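Local coordinates for protein prefoldin beta subunit 2 (Thermococcus sp., PDB 3AEI) that probably serves as a beta-type subunit of the archaeal co-chaperone prefoldin, which captures unfolded proteins and passes them to the group II chaperonin, at residues I63-I66 / E67-L71. Sequence-based numbering, arbitrary orientation.
Sequences IEHI and ERSRL. With SO4 (sulfate ion), chain C.
Ile66 and Arg70, one helical turn apart, cross obliquely, with Ile66 CG2 touching Arg70 CD at 4.0 Å, and Ile66 O accepts the backbone bond from Arg70 N. Glu67 meets the preceding turn in the same way: its N donates to Ile63 O at 2.9 Å, and its CG lies 3.4 Å from that same Ile63 O. Beyond CG the Glu67 chain bends at chi2, which turns the carboxylate toward Arg70 and allows a salt bridge of 3.1 Å between Glu67 OE2 and Arg70 NH1. On another side of the helix, Glu64 and Arg68 run side by side in the same direction, their carboxylate and guanidinium planes 86° apart, and Glu64 CB packs over one face of the guanidinium. Arg68 NH2 and Glu64 OE1 form a salt bridge, but the 2.5 Å between them is doubtful, being measured in one of two modelled Arg68 conformers. A sulfate ion, probably from the crystallisation liquor, accepts a 2.8 Å hydrogen bond at its O2 from His65 ND1 and a weak one at O3 from Arg68 NH1. With CG anti to the backbone N (chi1 170°), the His65 ring swings alongside the next turn and Ser69 OG lies over one face, 3.1 Å from His65 CE1. That hydroxyl also donates to His65 O at 3.0 Å, from above the carbonyl plane, while Ser69 N reaches the same oxygen from the opposite face. His65 NE2 bonds to Asp52 of the second subunit; an alanine here would probably leave that aspartate without its imidazole partner and open a gap beside Leu53 of the same subunit. Residues 63-71 lie on helix 59-93, whose Ile66 and Ser69 pack on Leu30 of helix 2-37 in the prefoldin coiled coil, with Arg70 bridging to Glu31, while Leu53, on strand 53-57 of the second subunit, packs on His65 and Ile66.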
loop_
_atom_site.group_PDB
_atom_site.type_symbol
_atom_site.label_atom_id
_atom_site.label_comp_id
_atom_site.label_asym_id
_atom_site.label_seq_id
_atom_site.Cartn_x
_atom_site.Cartn_y
_atom_site.Cartn_z
ATOM N N ILE A 63 7.540 5.640 -21.799
ATOM C CA ILE A 63 8.288 4.517 -22.330
ATOM C C ILE A 63 9.708 4.500 -21.712
ATOM O O ILE A 63 10.220 3.442 -21.334
ATOM C CB ILE A 63 8.335 4.586 -23.899
ATOM C CG1 ILE A 63 6.926 4.381 -24.450
ATOM C CG2 ILE A 63 9.279 3.506 -24.438
ATOM C CD1 ILE A 63 6.795 4.702 -25.937
ATOM N N GLU A 64 10.334 5.663 -21.575
ATOM C CA GLU A 64 11.669 5.729 -20.972
ATOM C C GLU A 64 11.680 5.201 -19.547
ATOM O O GLU A 64 12.554 4.407 -19.150
ATOM C CB GLU A 64 12.178 7.163 -21.004
ATOM C CG GLU A 64 12.806 7.533 -22.313
ATOM C CD GLU A 64 13.357 8.947 -22.319
ATOM O OE1 GLU A 64 13.891 9.390 -21.275
ATOM O OE2 GLU A 64 13.261 9.599 -23.382
ATOM N N HIS A 65 10.667 5.598 -18.792
ATOM C CA HIS A 65 10.549 5.142 -17.430
ATOM C C HIS A 65 10.364 3.613 -17.387
ATOM O O HIS A 65 10.988 2.924 -16.569
ATOM C CB HIS A 65 9.377 5.837 -16.751
ATOM C CG HIS A 65 9.031 5.252 -15.425
ATOM N ND1 HIS A 65 9.907 5.244 -14.356
ATOM C CD2 HIS A 65 7.903 4.636 -14.999
ATOM C CE1 HIS A 65 9.326 4.650 -13.328
ATOM N NE2 HIS A 65 8.115 4.269 -13.692
ATOM N N ILE A 66 9.517 3.089 -18.266
ATOM C CA ILE A 66 9.267 1.666 -18.278
ATOM C C ILE A 66 10.547 0.889 -18.622
ATOM O O ILE A 66 10.910 -0.072 -17.939
ATOM C CB ILE A 66 8.165 1.324 -19.266
ATOM C CG1 ILE A 66 6.823 1.921 -18.778
ATOM C CG2 ILE A 66 8.038 -0.221 -19.384
ATOM C CD1 ILE A 66 5.720 1.902 -19.797
ATOM N N GLU A 67 11.267 1.348 -19.639
ATOM C CA GLU A 67 12.480 0.651 -20.006
ATOM C C GLU A 67 13.563 0.711 -18.934
ATOM O O GLU A 67 14.245 -0.287 -18.702
ATOM C CB GLU A 67 13.014 1.161 -21.352
ATOM C CG GLU A 67 12.068 0.835 -22.502
ATOM C CD GLU A 67 11.928 -0.668 -22.692
ATOM O OE1 GLU A 67 12.971 -1.371 -22.681
ATOM O OE2 GLU A 67 10.788 -1.159 -22.852
ATOM N N ARG A 68 13.740 1.854 -18.286
ATOM C CA ARG A 68 14.759 1.932 -17.259
ATOM C C ARG A 68 14.357 1.077 -16.070
ATOM O O ARG A 68 15.178 0.363 -15.511
ATOM C CB ARG A 68 14.972 3.373 -16.787
ATOM C CG ARG A 68 15.460 4.327 -17.879
ATOM C CD ARG A 68 15.927 5.652 -17.280
ATOM N NE ARG A 68 16.028 6.726 -18.262
ATOM C CZ ARG A 68 15.075 7.627 -18.485
ATOM N NH1 ARG A 68 13.938 7.592 -17.796
ATOM N NH2 ARG A 68 15.260 8.573 -19.391
ATOM N N SER A 69 13.083 1.151 -15.695
ATOM C CA SER A 69 12.611 0.398 -14.536
ATOM C C SER A 69 12.758 -1.092 -14.789
ATOM O O SER A 69 13.136 -1.846 -13.888
ATOM C CB SER A 69 11.129 0.755 -14.242
ATOM O OG SER A 69 11.023 2.074 -13.731
ATOM N N ARG A 70 12.460 -1.529 -16.009
ATOM C CA ARG A 70 12.592 -2.951 -16.312
ATOM C C ARG A 70 14.032 -3.402 -16.147
ATOM O O ARG A 70 14.307 -4.500 -15.675
ATOM C CB ARG A 70 12.109 -3.263 -17.724
ATOM C CG ARG A 70 10.586 -3.432 -17.828
ATOM C CD ARG A 70 10.142 -3.605 -19.269
ATOM N NE ARG A 70 10.916 -4.629 -19.957
ATOM C CZ ARG A 70 10.871 -4.840 -21.268
ATOM N NH1 ARG A 70 10.082 -4.094 -22.038
ATOM N NH2 ARG A 70 11.624 -5.791 -21.816
ATOM N N LEU A 71 14.971 -2.543 -16.526
ATOM C CA LEU A 71 16.380 -2.896 -16.385
ATOM C C LEU A 71 16.771 -3.079 -14.930
ATOM O O LEU A 71 17.448 -4.041 -14.565
ATOM C CB LEU A 71 17.225 -1.802 -17.031
ATOM C CG LEU A 71 18.694 -2.069 -17.305
ATOM C CD1 LEU A 71 18.880 -3.457 -17.921
ATOM C CD2 LEU A 71 19.193 -0.974 -18.221
HETATM S S SO4 C . 13.177 6.461 -14.044
HETATM O O1 SO4 C . 14.589 6.291 -14.436
HETATM O O2 SO4 C . 12.590 5.145 -13.734
HETATM O O3 SO4 C . 12.427 7.076 -15.154
HETATM O O4 SO4 C . 13.105 7.328 -12.852
#